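Local coordinates for sensor protein KdpD (Escherichia coli, PDB 4Y2F) that probably senses potassium supply as a histidine kinase, autophosphorylating on a histidine and passing the phosphoryl group to a response regulator; the structure is its GAF domain, at residues A[38-43]-A[99-104]; A[46-51]-A[63-68]; A[92-97]-A[128-133]; A[55-60]-A[103-108]. One frame throughout, in Å; residues are numbered along the deposited sequence.

Contact 1: residues A[38-43]-A[99-104]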
loop_
_atom_site.group_PDB
_atom_site.type_symbol
_atom_site.label_atom_id
_atom_site.label_comp_id
_atom_site.label_asym_id
_atom_site.label_seq_id
_atom_site.Cartn_x
_atom_site.Cartn_y
_atom_site.Cartn_z
ATOM N N GLN A 38 -11.419 15.566 -1.669
ATOM C CA GLN A 38 -12.061 15.193 -2.918
ATOM C C GLN A 38 -11.036 14.473 -3.781
ATOM O O GLN A 38 -9.959 15.019 -4.061
ATOM C CB GLN A 38 -12.488 16.457 -3.653
ATOM C CG GLN A 38 -13.015 16.186 -5.040
ATOM C CD GLN A 38 -14.411 15.636 -5.001
ATOM O OE1 GLN A 38 -15.327 16.302 -4.533
ATOM N NE2 GLN A 38 -14.587 14.408 -5.484
ATOM N N VAL A 39 -11.372 13.257 -4.193
ATOM C CA VAL A 39 -10.590 12.514 -5.170
ATOM C C VAL A 39 -11.045 12.917 -6.567
ATOM O O VAL A 39 -12.252 13.015 -6.841
ATOM C CB VAL A 39 -10.733 10.999 -4.932
ATOM C CG1 VAL A 39 -10.182 10.198 -6.112
ATOM C CG2 VAL A 39 -10.011 10.603 -3.637
ATOM N N LEU A 40 -10.067 13.171 -7.436
ATOM C CA LEU A 40 -10.284 13.534 -8.832
ATOM C C LEU A 40 -9.661 12.459 -9.714
ATOM O O LEU A 40 -8.506 12.073 -9.506
ATOM C CB LEU A 40 -9.605 14.876 -9.124
ATOM C CG LEU A 40 -10.050 16.040 -8.230
ATOM C CD1 LEU A 40 -9.257 17.313 -8.548
ATOM C CD2 LEU A 40 -11.530 16.277 -8.396
ATOM N N LEU A 41 -10.414 12.000 -10.717
ATOM C CA LEU A 41 -9.979 10.915 -11.584
ATOM C C LEU A 41 -10.003 11.368 -13.038
ATOM O O LEU A 41 -10.877 12.152 -13.430
ATOM C CB LEU A 41 -10.890 9.690 -11.420
ATOM C CG LEU A 41 -10.911 9.130 -9.994
ATOM C CD1 LEU A 41 -11.868 7.968 -9.892
ATOM C CD2 LEU A 41 -9.510 8.715 -9.543
ATOM N N PRO A 42 -9.064 10.899 -13.862
ATOM C CA PRO A 42 -9.066 11.289 -15.277
ATOM C C PRO A 42 -10.206 10.637 -16.042
ATOM O O PRO A 42 -10.589 9.494 -15.782
ATOM C CB PRO A 42 -7.713 10.774 -15.785
ATOM C CG PRO A 42 -7.371 9.639 -14.855
ATOM C CD PRO A 42 -7.899 10.067 -13.513
ATOM N N ASP A 43 -10.744 11.381 -17.006
ATOM C CA ASP A 43 -11.722 10.830 -17.936
ATOM C C ASP A 43 -10.999 10.229 -19.143
ATOM O O ASP A 43 -9.783 10.015 -19.117
ATOM C CB ASP A 43 -12.797 11.862 -18.294
ATOM C CG ASP A 43 -12.250 13.063 -19.065
ATOM O OD1 ASP A 43 -11.164 12.967 -19.677
ATOM O OD2 ASP A 43 -12.927 14.114 -19.068
ATOM N N TYR A 99 -2.588 8.027 -11.045
ATOM C CA TYR A 99 -3.899 7.488 -11.376
ATOM C C TYR A 99 -5.029 8.419 -10.992
ATOM O O TYR A 99 -6.185 8.148 -11.331
ATOM C CB TYR A 99 -4.091 6.129 -10.687
ATOM C CG TYR A 99 -3.170 5.087 -11.270
ATOM C CD1 TYR A 99 -1.872 4.937 -10.795
ATOM C CD2 TYR A 99 -3.576 4.299 -12.336
ATOM C CE1 TYR A 99 -1.012 4.021 -11.355
ATOM C CE2 TYR A 99 -2.730 3.370 -12.891
ATOM C CZ TYR A 99 -1.446 3.235 -12.401
ATOM O OH TYR A 99 -0.598 2.319 -12.969
ATOM N N GLY A 100 -4.715 9.508 -10.304
ATOM C CA GLY A 100 -5.722 10.441 -9.858
ATOM C C GLY A 100 -5.062 11.448 -8.941
ATOM O O GLY A 100 -3.838 11.481 -8.811
ATOM N N LEU A 101 -5.900 12.284 -8.330
ATOM C CA LEU A 101 -5.418 13.254 -7.358
ATOM C C LEU A 101 -6.359 13.237 -6.171
ATOM O O LEU A 101 -7.524 12.842 -6.279
ATOM C CB LEU A 101 -5.501 14.688 -7.877
ATOM C CG LEU A 101 -4.718 15.155 -9.083
ATOM C CD1 LEU A 101 -5.040 16.623 -9.209
ATOM C CD2 LEU A 101 -3.232 14.959 -8.871
ATOM N N VAL A 102 -5.848 13.672 -5.022
ATOM C CA VAL A 102 -6.725 14.012 -3.910
ATOM C C VAL A 102 -6.418 15.444 -3.480
ATOM O O VAL A 102 -5.245 15.833 -3.355
ATOM C CB VAL A 102 -6.650 12.988 -2.759
ATOM C CG1 VAL A 102 -5.250 12.937 -2.145
ATOM C CG2 VAL A 102 -7.729 13.262 -1.707
ATOM N N VAL A 103 -7.464 16.237 -3.331
ATOM C CA VAL A 103 -7.365 17.571 -2.746
ATOM C C VAL A 103 -7.769 17.419 -1.284
ATOM O O VAL A 103 -8.838 16.867 -0.987
ATOM C CB VAL A 103 -8.281 18.568 -3.470
ATOM C CG1 VAL A 103 -8.114 19.960 -2.853
ATOM C CG2 VAL A 103 -7.953 18.610 -4.963
ATOM N N VAL A 104 -6.899 17.860 -0.374
ATOM C CA VAL A 104 -7.111 17.709 1.069
ATOM C C VAL A 104 -7.131 19.096 1.703
ATOM O O VAL A 104 -6.113 19.802 1.666
ATOM C CB VAL A 104 -6.016 16.843 1.713
ATOM C CG1 VAL A 104 -6.290 16.664 3.184
ATOM C CG2 VAL A 104 -5.920 15.479 1.013
#

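Contact 2: residues A[46-51]-A[63-68]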
loop_
_atom_site.group_PDB
_atom_site.type_symbol
_atom_site.label_atom_id
_atom_site.label_comp_id
_atom_site.label_asym_id
_atom_site.label_seq_id
_atom_site.Cartn_x
_atom_site.Cartn_y
_atom_site.Cartn_z
ATOM N N GLY A 46 -7.954 12.160 -20.248
ATOM C CA GLY A 46 -6.977 12.531 -19.249
ATOM C C GLY A 46 -7.309 13.783 -18.468
ATOM O O GLY A 46 -6.445 14.281 -17.737
ATOM N N LYS A 47 -8.524 14.313 -18.599
ATOM C CA LYS A 47 -8.942 15.493 -17.852
ATOM C C LYS A 47 -9.673 15.081 -16.580
ATOM O O LYS A 47 -10.519 14.182 -16.595
ATOM C CB LYS A 47 -9.841 16.389 -18.705
ATOM C CG LYS A 47 -9.142 17.021 -19.900
ATOM C CD LYS A 47 -7.965 17.887 -19.479
ATOM C CE LYS A 47 -7.163 18.326 -20.687
ATOM N NZ LYS A 47 -6.772 17.153 -21.522
ATOM N N LEU A 48 -9.350 15.756 -15.481
ATOM C CA LEU A 48 -9.798 15.332 -14.161
ATOM C C LEU A 48 -11.275 15.629 -13.947
ATOM O O LEU A 48 -11.786 16.667 -14.376
ATOM C CB LEU A 48 -8.985 16.050 -13.089
ATOM C CG LEU A 48 -7.518 15.641 -13.038
ATOM C CD1 LEU A 48 -6.799 16.566 -12.084
ATOM C CD2 LEU A 48 -7.379 14.186 -12.576
ATOM N N GLN A 49 -11.955 14.718 -13.257
ATOM C CA GLN A 49 -13.352 14.894 -12.901
ATOM C C GLN A 49 -13.562 14.435 -11.466
ATOM O O GLN A 49 -12.922 13.476 -11.018
ATOM C CB GLN A 49 -14.277 14.098 -13.835
ATOM C CG GLN A 49 -14.020 14.314 -15.320
ATOM C CD GLN A 49 -14.429 15.696 -15.815
ATOM O OE1 GLN A 49 -15.048 16.477 -15.088
ATOM N NE2 GLN A 49 -14.084 16.002 -17.063
ATOM N N PRO A 50 -14.459 15.095 -10.721
ATOM C CA PRO A 50 -15.293 16.218 -11.177
ATOM C C PRO A 50 -14.561 17.566 -11.280
ATOM O O PRO A 50 -13.465 17.728 -10.738
ATOM C CB PRO A 50 -16.392 16.288 -10.110
ATOM C CG PRO A 50 -15.785 15.695 -8.891
ATOM C CD PRO A 50 -14.821 14.642 -9.363
ATOM N N LEU A 51 -15.167 18.511 -12.003
ATOM C CA LEU A 51 -14.699 19.890 -12.069
ATOM C C LEU A 51 -15.411 20.798 -11.075
ATOM O O LEU A 51 -15.173 22.011 -11.081
ATOM C CB LEU A 51 -14.881 20.449 -13.487
ATOM C CG LEU A 51 -13.816 20.126 -14.541
ATOM C CD1 LEU A 51 -14.388 20.271 -15.944
ATOM C CD2 LEU A 51 -12.602 21.026 -14.371
ATOM N N ALA A 63 -6.812 24.107 -13.223
ATOM C CA ALA A 63 -5.667 23.929 -14.104
ATOM C C ALA A 63 -4.410 23.542 -13.338
ATOM O O ALA A 63 -3.583 22.787 -13.863
ATOM C CB ALA A 63 -5.446 25.189 -14.945
ATOM N N ILE A 64 -4.254 24.024 -12.103
ATOM C CA ILE A 64 -3.138 23.588 -11.274
ATOM C C ILE A 64 -3.332 22.138 -10.839
ATOM O O ILE A 64 -2.374 21.352 -10.805
ATOM C CB ILE A 64 -2.923 24.552 -10.091
ATOM C CG1 ILE A 64 -2.670 25.972 -10.615
ATOM C CG2 ILE A 64 -1.784 24.074 -9.204
ATOM C CD1 ILE A 64 -1.419 26.089 -11.461
ATOM N N ALA A 65 -4.579 21.750 -10.545
ATOM C CA ALA A 65 -4.868 20.338 -10.306
ATOM C C ALA A 65 -4.479 19.497 -11.516
ATOM O O ALA A 65 -3.805 18.465 -11.381
ATOM C CB ALA A 65 -6.346 20.164 -9.967
ATOM N N GLN A 66 -4.873 19.934 -12.718
ATOM C CA GLN A 66 -4.470 19.211 -13.918
ATOM C C GLN A 66 -2.948 19.147 -14.039
ATOM O O GLN A 66 -2.396 18.110 -14.432
ATOM C CB GLN A 66 -5.098 19.846 -15.164
ATOM C CG GLN A 66 -4.985 18.994 -16.431
ATOM C CD GLN A 66 -5.821 17.725 -16.377
ATOM O OE1 GLN A 66 -7.008 17.758 -16.042
ATOM N NE2 GLN A 66 -5.198 16.593 -16.709
ATOM N N TRP A 67 -2.254 20.247 -13.713
ATOM C CA TRP A 67 -0.789 20.267 -13.741
ATOM C C TRP A 67 -0.205 19.218 -12.802
ATOM O O TRP A 67 0.735 18.495 -13.160
ATOM C CB TRP A 67 -0.280 21.657 -13.349
ATOM C CG TRP A 67 1.240 21.755 -13.207
ATOM C CD1 TRP A 67 2.135 22.089 -14.185
ATOM C CD2 TRP A 67 2.017 21.539 -12.017
ATOM N NE1 TRP A 67 3.415 22.088 -13.682
ATOM C CE2 TRP A 67 3.372 21.744 -12.356
ATOM C CE3 TRP A 67 1.700 21.173 -10.703
ATOM C CZ2 TRP A 67 4.407 21.600 -11.431
ATOM C CZ3 TRP A 67 2.734 21.031 -9.784
ATOM C CH2 TRP A 67 4.067 21.252 -10.151
ATOM N N SER A 68 -0.743 19.135 -11.580
ATOM C CA SER A 68 -0.267 18.158 -10.612
ATOM C C SER A 68 -0.441 16.735 -11.135
ATOM O O SER A 68 0.461 15.895 -10.986
ATOM C CB SER A 68 -1.035 18.372 -9.305
ATOM O OG SER A 68 -0.744 17.380 -8.330
#

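Contact 3: residues A[92-97]-A[128-133]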
loop_
_atom_site.group_PDB
_atom_site.type_symbol
_atom_site.label_atom_id
_atom_site.label_comp_id
_atom_site.label_asym_id
_atom_site.label_seq_id
_atom_site.Cartn_x
_atom_site.Cartn_y
_atom_site.Cartn_z
ATOM N N LEU A 92 -2.057 10.751 -6.716
ATOM C CA LEU A 92 -2.221 9.359 -6.293
ATOM C C LEU A 92 -1.357 8.513 -7.217
ATOM O O LEU A 92 -1.788 8.119 -8.305
ATOM C CB LEU A 92 -3.687 8.960 -6.380
ATOM C CG LEU A 92 -4.584 9.906 -5.582
ATOM C CD1 LEU A 92 -6.053 9.617 -5.847
ATOM C CD2 LEU A 92 -4.282 9.816 -4.081
ATOM N N LYS A 93 -0.130 8.225 -6.790
ATOM C CA LYS A 93 0.868 7.628 -7.658
ATOM C C LYS A 93 1.215 6.221 -7.207
ATOM O O LYS A 93 1.348 5.952 -6.008
ATOM C CB LYS A 93 2.169 8.429 -7.644
ATOM C CG LYS A 93 2.030 9.869 -8.014
ATOM C CD LYS A 93 3.389 10.553 -8.010
ATOM C CE LYS A 93 4.255 10.091 -9.162
ATOM N NZ LYS A 93 5.440 10.994 -9.351
ATOM N N SER A 94 1.372 5.332 -8.172
ATOM C CA SER A 94 1.980 4.033 -7.930
ATOM C C SER A 94 3.164 3.940 -8.877
ATOM O O SER A 94 2.984 3.937 -10.101
ATOM C CB SER A 94 0.989 2.905 -8.173
ATOM O OG SER A 94 1.637 1.663 -8.002
ATOM N N GLY A 95 4.366 3.889 -8.316
ATOM C CA GLY A 95 5.547 4.010 -9.149
ATOM C C GLY A 95 5.602 5.403 -9.746
ATOM O O GLY A 95 5.357 6.407 -9.066
ATOM N N GLU A 96 5.886 5.464 -11.042
ATOM C CA GLU A 96 5.956 6.738 -11.746
ATOM C C GLU A 96 4.618 7.180 -12.330
ATOM O O GLU A 96 4.529 8.295 -12.856
ATOM C CB GLU A 96 7.020 6.677 -12.846
ATOM C CG GLU A 96 8.361 6.087 -12.403
ATOM C CD GLU A 96 9.146 6.983 -11.451
ATOM O OE1 GLU A 96 8.626 8.041 -11.033
ATOM O OE2 GLU A 96 10.298 6.627 -11.123
ATOM N N LYS A 97 3.575 6.359 -12.225
ATOM C CA LYS A 97 2.291 6.630 -12.856
ATOM C C LYS A 97 1.319 7.241 -11.858
ATOM O O LYS A 97 1.188 6.763 -10.727
ATOM C CB LYS A 97 1.678 5.355 -13.435
ATOM C CG LYS A 97 1.851 5.222 -14.946
ATOM C CD LYS A 97 3.288 5.491 -15.359
ATOM C CE LYS A 97 3.406 5.719 -16.857
ATOM N NZ LYS A 97 4.758 6.211 -17.239
ATOM N N VAL A 128 -4.340 4.180 -1.852
ATOM C CA VAL A 128 -5.401 4.576 -2.768
ATOM C C VAL A 128 -4.962 4.385 -4.216
ATOM O O VAL A 128 -5.713 3.863 -5.050
ATOM C CB VAL A 128 -5.840 6.023 -2.486
ATOM C CG1 VAL A 128 -6.816 6.482 -3.558
ATOM C CG2 VAL A 128 -6.456 6.113 -1.092
ATOM N N ALA A 129 -3.733 4.798 -4.532
ATOM C CA ALA A 129 -3.229 4.669 -5.892
ATOM C C ALA A 129 -3.182 3.212 -6.329
ATOM O O ALA A 129 -3.527 2.896 -7.469
ATOM C CB ALA A 129 -1.841 5.300 -6.000
ATOM N N ASN A 130 -2.759 2.312 -5.431
ATOM C CA ASN A 130 -2.721 0.888 -5.753
ATOM C C ASN A 130 -4.113 0.364 -6.080
ATOM O O ASN A 130 -4.273 -0.472 -6.977
ATOM C CB ASN A 130 -2.159 0.100 -4.568
ATOM C CG ASN A 130 -0.660 0.208 -4.436
ATOM O OD1 ASN A 130 0.021 0.716 -5.324
ATOM N ND2 ASN A 130 -0.129 -0.302 -3.330
ATOM N N ALA A 131 -5.131 0.834 -5.356
ATOM C CA ALA A 131 -6.497 0.390 -5.626
ATOM C C ALA A 131 -6.979 0.886 -6.985
ATOM O O ALA A 131 -7.557 0.122 -7.769
ATOM C CB ALA A 131 -7.426 0.847 -4.499
ATOM N N LEU A 132 -6.738 2.164 -7.282
ATOM C CA LEU A 132 -7.070 2.715 -8.592
ATOM C C LEU A 132 -6.323 1.994 -9.706
ATOM O O LEU A 132 -6.900 1.703 -10.758
ATOM C CB LEU A 132 -6.724 4.201 -8.611
ATOM C CG LEU A 132 -7.616 5.066 -7.733
ATOM C CD1 LEU A 132 -7.127 6.527 -7.771
ATOM C CD2 LEU A 132 -9.056 4.967 -8.220
ATOM N N GLU A 133 -5.040 1.685 -9.485
ATOM C CA GLU A 133 -4.263 0.964 -10.493
ATOM C C GLU A 133 -4.853 -0.414 -10.759
ATOM O O GLU A 133 -4.966 -0.842 -11.912
ATOM C CB GLU A 133 -2.797 0.857 -10.050
ATOM C CG GLU A 133 -1.901 -0.009 -10.951
ATOM C CD GLU A 133 -0.478 -0.134 -10.417
ATOM O OE1 GLU A 133 -0.277 0.041 -9.200
ATOM O OE2 GLU A 133 0.441 -0.412 -11.215
HETATM O O HOH W 1 2.060 1.916 -11.675
#

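Contact 4: residues A[55-60]-A[103-108]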
loop_
_atom_site.group_PDB
_atom_site.type_symbol
_atom_site.label_atom_id
_atom_site.label_comp_id
_atom_site.label_asym_id
_atom_site.label_seq_id
_atom_site.Cartn_x
_atom_site.Cartn_y
_atom_site.Cartn_z
ATOM N N GLN A 55 -19.684 21.091 -1.406
ATOM C CA GLN A 55 -19.991 22.022 -0.328
ATOM C C GLN A 55 -19.072 21.759 0.854
ATOM O O GLN A 55 -18.818 20.608 1.222
ATOM C CB GLN A 55 -21.455 21.860 0.100
ATOM C CG GLN A 55 -21.761 22.273 1.540
ATOM C CD GLN A 55 -21.778 23.779 1.742
ATOM O OE1 GLN A 55 -22.018 24.543 0.805
ATOM N NE2 GLN A 55 -21.522 24.212 2.974
ATOM N N GLY A 56 -18.546 22.833 1.431
ATOM C CA GLY A 56 -17.632 22.737 2.544
ATOM C C GLY A 56 -16.163 22.836 2.175
ATOM O O GLY A 56 -15.344 23.095 3.059
ATOM N N MET A 57 -15.804 22.617 0.910
ATOM C CA MET A 57 -14.434 22.821 0.457
ATOM C C MET A 57 -14.278 24.152 -0.269
ATOM O O MET A 57 -15.162 24.588 -1.010
ATOM C CB MET A 57 -13.963 21.698 -0.471
ATOM C CG MET A 57 -13.703 20.413 0.290
ATOM S SD MET A 57 -13.085 19.077 -0.747
ATOM C CE MET A 57 -11.323 19.423 -0.756
ATOM N N THR A 58 -13.130 24.772 -0.074
ATOM C CA THR A 58 -12.816 25.979 -0.819
ATOM C C THR A 58 -12.472 25.582 -2.253
ATOM O O THR A 58 -11.869 24.533 -2.482
ATOM C CB THR A 58 -11.619 26.689 -0.180
ATOM O OG1 THR A 58 -11.760 26.691 1.243
ATOM C CG2 THR A 58 -11.554 28.136 -0.643
ATOM N N PRO A 59 -12.861 26.385 -3.247
ATOM C CA PRO A 59 -12.529 26.030 -4.634
ATOM C C PRO A 59 -11.026 26.052 -4.874
ATOM O O PRO A 59 -10.329 26.979 -4.455
ATOM C CB PRO A 59 -13.216 27.120 -5.464
ATOM C CG PRO A 59 -14.207 27.738 -4.581
ATOM C CD PRO A 59 -13.791 27.521 -3.159
ATOM N N TRP A 60 -10.539 25.038 -5.571
ATOM C CA TRP A 60 -9.143 24.967 -5.983
ATOM C C TRP A 60 -9.038 25.317 -7.459
ATOM O O TRP A 60 -10.036 25.412 -8.177
ATOM C CB TRP A 60 -8.559 23.576 -5.732
ATOM C CG TRP A 60 -9.308 22.502 -6.425
ATOM C CD1 TRP A 60 -9.121 22.053 -7.702
ATOM C CD2 TRP A 60 -10.383 21.741 -5.885
ATOM N NE1 TRP A 60 -10.014 21.052 -7.985
ATOM C CE2 TRP A 60 -10.804 20.842 -6.885
ATOM C CE3 TRP A 60 -11.030 21.721 -4.646
ATOM C CZ2 TRP A 60 -11.842 19.935 -6.689
ATOM C CZ3 TRP A 60 -12.050 20.805 -4.446
ATOM C CH2 TRP A 60 -12.449 19.927 -5.463
ATOM N N VAL A 103 -7.464 16.237 -3.331
ATOM C CA VAL A 103 -7.365 17.571 -2.746
ATOM C C VAL A 103 -7.769 17.419 -1.284
ATOM O O VAL A 103 -8.838 16.867 -0.987
ATOM C CB VAL A 103 -8.281 18.568 -3.470
ATOM C CG1 VAL A 103 -8.114 19.960 -2.853
ATOM C CG2 VAL A 103 -7.953 18.610 -4.963
ATOM N N VAL A 104 -6.899 17.860 -0.374
ATOM C CA VAL A 104 -7.111 17.709 1.069
ATOM C C VAL A 104 -7.131 19.096 1.703
ATOM O O VAL A 104 -6.113 19.802 1.666
ATOM C CB VAL A 104 -6.016 16.843 1.713
ATOM C CG1 VAL A 104 -6.290 16.664 3.184
ATOM C CG2 VAL A 104 -5.920 15.479 1.013
ATOM N N GLU A 105 -8.258 19.454 2.314
ATOM C CA GLU A 105 -8.408 20.744 2.987
ATOM C C GLU A 105 -8.659 20.503 4.470
ATOM O O GLU A 105 -9.780 20.142 4.852
ATOM C CB GLU A 105 -9.559 21.538 2.374
ATOM C CG GLU A 105 -9.580 22.954 2.912
ATOM C CD GLU A 105 -10.719 23.775 2.354
ATOM O OE1 GLU A 105 -11.415 23.303 1.425
ATOM O OE2 GLU A 105 -10.930 24.899 2.865
ATOM N N PRO A 106 -7.663 20.691 5.331
ATOM C CA PRO A 106 -7.838 20.357 6.750
ATOM C C PRO A 106 -8.539 21.466 7.513
ATOM O O PRO A 106 -8.472 22.644 7.159
ATOM C CB PRO A 106 -6.391 20.236 7.234
ATOM C CG PRO A 106 -5.643 21.238 6.408
ATOM C CD PRO A 106 -6.294 21.169 5.037
ATOM N N GLY A 107 -9.143 21.093 8.632
ATOM C CA GLY A 107 -9.659 22.105 9.540
ATOM C C GLY A 107 -8.555 22.942 10.148
ATOM O O GLY A 107 -8.762 24.128 10.442
ATOM N N ASN A 108 -7.376 22.351 10.326
ATOM C CA ASN A 108 -6.223 22.980 10.962
ATOM C C ASN A 108 -5.016 22.641 10.084
ATOM O O ASN A 108 -4.491 21.528 10.135
ATOM C CB ASN A 108 -6.098 22.428 12.383
ATOM C CG ASN A 108 -4.922 23.000 13.152
ATOM O OD1 ASN A 108 -4.056 23.673 12.593
ATOM N ND2 ASN A 108 -4.891 22.729 14.457
HETATM O O HOH W 2 -13.753 25.196 3.521
HETATM O O HOH W 3 -10.259 22.758 -1.063
#

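Contact 1: residues A[38-43]-A[99-104]
Gln38 and Val103 pair through their backbones, and Leu40 and Leu101 do the same at the next hydrogen-bonded pair, in strands whose N-to-C directions lie 156° apart. Each hydrogen-bonded pair closes a ring of two bonds: Gln38 N to Val103 O at 3.0 Å with Val103 N to Gln38 O at 2.9 Å, then Leu40 N to Leu101 O at 2.8 Å with Leu101 N to Leu40 O at 2.9 Å. Between them Val39 and Val102 form a non-hydrogen-bonded pair; Val39 CA makes a C-H...O contact to Leu101 O, and Val102 CA one to Gln38 O.

The apolar contacts divide between the faces. Val39 CG2 meets Val102 CG2 at 4.0 Å, two beta-branched side chains suited to a strand, beneath helix 18-33. On the other face Leu40 CD1 reaches diagonally to Val103 CG2, also 4.0 Å away, while Leu101 packs against helix 62-71. Gly100 suits its place because a CB there would run into Leu41 CD2 and Leu40 O. Pro42, with no N-H to offer, rests its CD against Tyr99 O.

One polar side chain turns back on its own strand: Gln38, bent at chi2 (77°), donates from NE2 to Val39 O at 3.0 Å.

This antiparallel ladder of strands 35-42 and 97-106 lies at the heart of the sheet of the GAF fold, with helices on both of its faces.

Contact 2: residues A[46-51]-A[63-68]
Leu48, on the short strand 48-49, passes helix 62-71 with its CA 6.6 Å from the CA of Gln66. The bridge between the two is the Gln66 carboxamide, which offers an acceptor and a donor at once. With CG anti to the backbone N (chi1 -168°) and a bend at chi2 (68°), the side chain reaches from the helix to the backbone of segment 46-51. Its OE1 accepts Leu48 N at 3.1 Å, in the carbonyl plane and on a lone pair. Its NE2 gives a hydrogen to Gly46 O at 2.8 Å, and also bonds Asp70 OD1 one turn further along the helix. Two bonds to segment 46-51 thus fix the rotation of the amide. Here an edge strand of the GAF sheet is fastened to the helix that packs on one of its faces. Gly46 has backbone angles (phi 83°) that would jam a CB against the preceding carbonyl, so glycine belongs there. Lys47 crosses the Gln66 side chain at about a right angle, its CD 3.6 Å from OE1. Leu48 CD1 rests on the helix, 3.6 Å from Ala65 O and 4.2 Å from Ala65 CB, the small alanine letting the leucine come close to the helix backbone.

Contact 3: residues A[92-97]-A[128-133]
Leu92 and Ser94 pack against Ala129, Leu132 and Glu133 in a buried strand-on-helix contact, where strand 92-94, the end of strand 88-94, and the 128-133 part of the long helix 115-142 cross at -72°, their axes 6.8 Å apart, near the second subunit. Ala129 sits at the closest approach: its CB is 3.3 Å from Lys93 O, a place that suits the small alanine. Beside it Leu92 CD1 touches both Leu132 CD1, at 3.8 Å, and Val128 CG1, at 4.0 Å. Beyond this apolar patch the contact turns polar. Ser94, its OG anti to the backbone N (chi1 177°), donates to Glu133 OE1 at 2.8 Å, meeting it from above the carboxylate plane. A water gives hydrogens to Ser94 O at 2.7 Å and Glu133 OE2 at 2.9 Å, so that Ser94 and Glu133 are joined a second time. Gly95 supplies the positive phi of the type II' turn that begins at Ser94. Lys137 forms a salt bridge with Glu133 OE2, and Arg134 of the second subunit is a weak, long-range partner of OE1. An alanine at Glu133 would probably leave Ser94 OG without its acceptor, the water half-held and Lys137 without this counter-charge. With these donors and a lysine around it, the buried carboxylate is likely to stay ionised.

Contact 4: residues A[55-60]-A[103-108]
Thr58 holds the carboxylate of Glu105 by two hydrogen bonds, one to each oxygen. Its backbone N donates to the syn lone pair of Glu105 OE1, at 2.7 Å, with a nearly straight N-H (161°). Its hydroxyl, OG1, donates to Glu105 OE2 at 2.6 Å, again on the syn side but 31° out of the carboxylate plane. Threonine suits the place because its hydroxyl adds a second donor beside its backbone N-H. Two waters widen the grip: one gives hydrogens to Gly56 O and to Glu105 OE2, 2.9 Å from the latter, and the other to Thr58 O and to Glu105 OE1, 2.8 Å from the latter. Glu105 reaches the loop because its chain is extended, with CG anti to the backbone N and CD anti in its turn. An alanine in place of Glu105 would probably leave Thr58 N and OG1, and the two waters, without these acceptors, and loosen the loop's polar tie to the strand.

Within the GAF fold this carboxylate anchors the loop leading into helix 62-71 to the end of strand 97-106, on the side of the sheet on which ligand-binding GAF relatives commonly have their pocket.

Apolar packing carries on toward the sheet. Met57 runs alongside Glu105 in the opposite direction, and the bend at its chi3 (85°) brings CE to 3.9 Å from Val103 CG1. Trp60 lays one face over Val103, whose CG2 makes a CH-pi contact 4.1 Å from the centroid of the five-membered ring. At the ring's benzo part, Trp60 CE3 lies 3.8 Å from Val103 CG1.

Overall arrangement
Read from the N terminus, strand 35-42 opens contact 1, which closes a long loop when strand 97-106 returns beside it. Contact 2 falls wholly within that loop, closing a short excursion between strand 48-49 and helix 62-71. Contact 4 starts inside this excursion, at 55-60, and ends at 103-108, so it crosses contact 2 and finishes on the same strand as contact 1, sharing Val103 and Val104. Contact 3 opens at 92-97, after contact 2 has closed, and ends on helix 115-142, crossing contacts 1 and 4. Contact 1 thus joins the central strands, contacts 2 and 4 tie helix 62-71 and its preceding loop to the sheet, and contact 3 adds the long C-terminal helix.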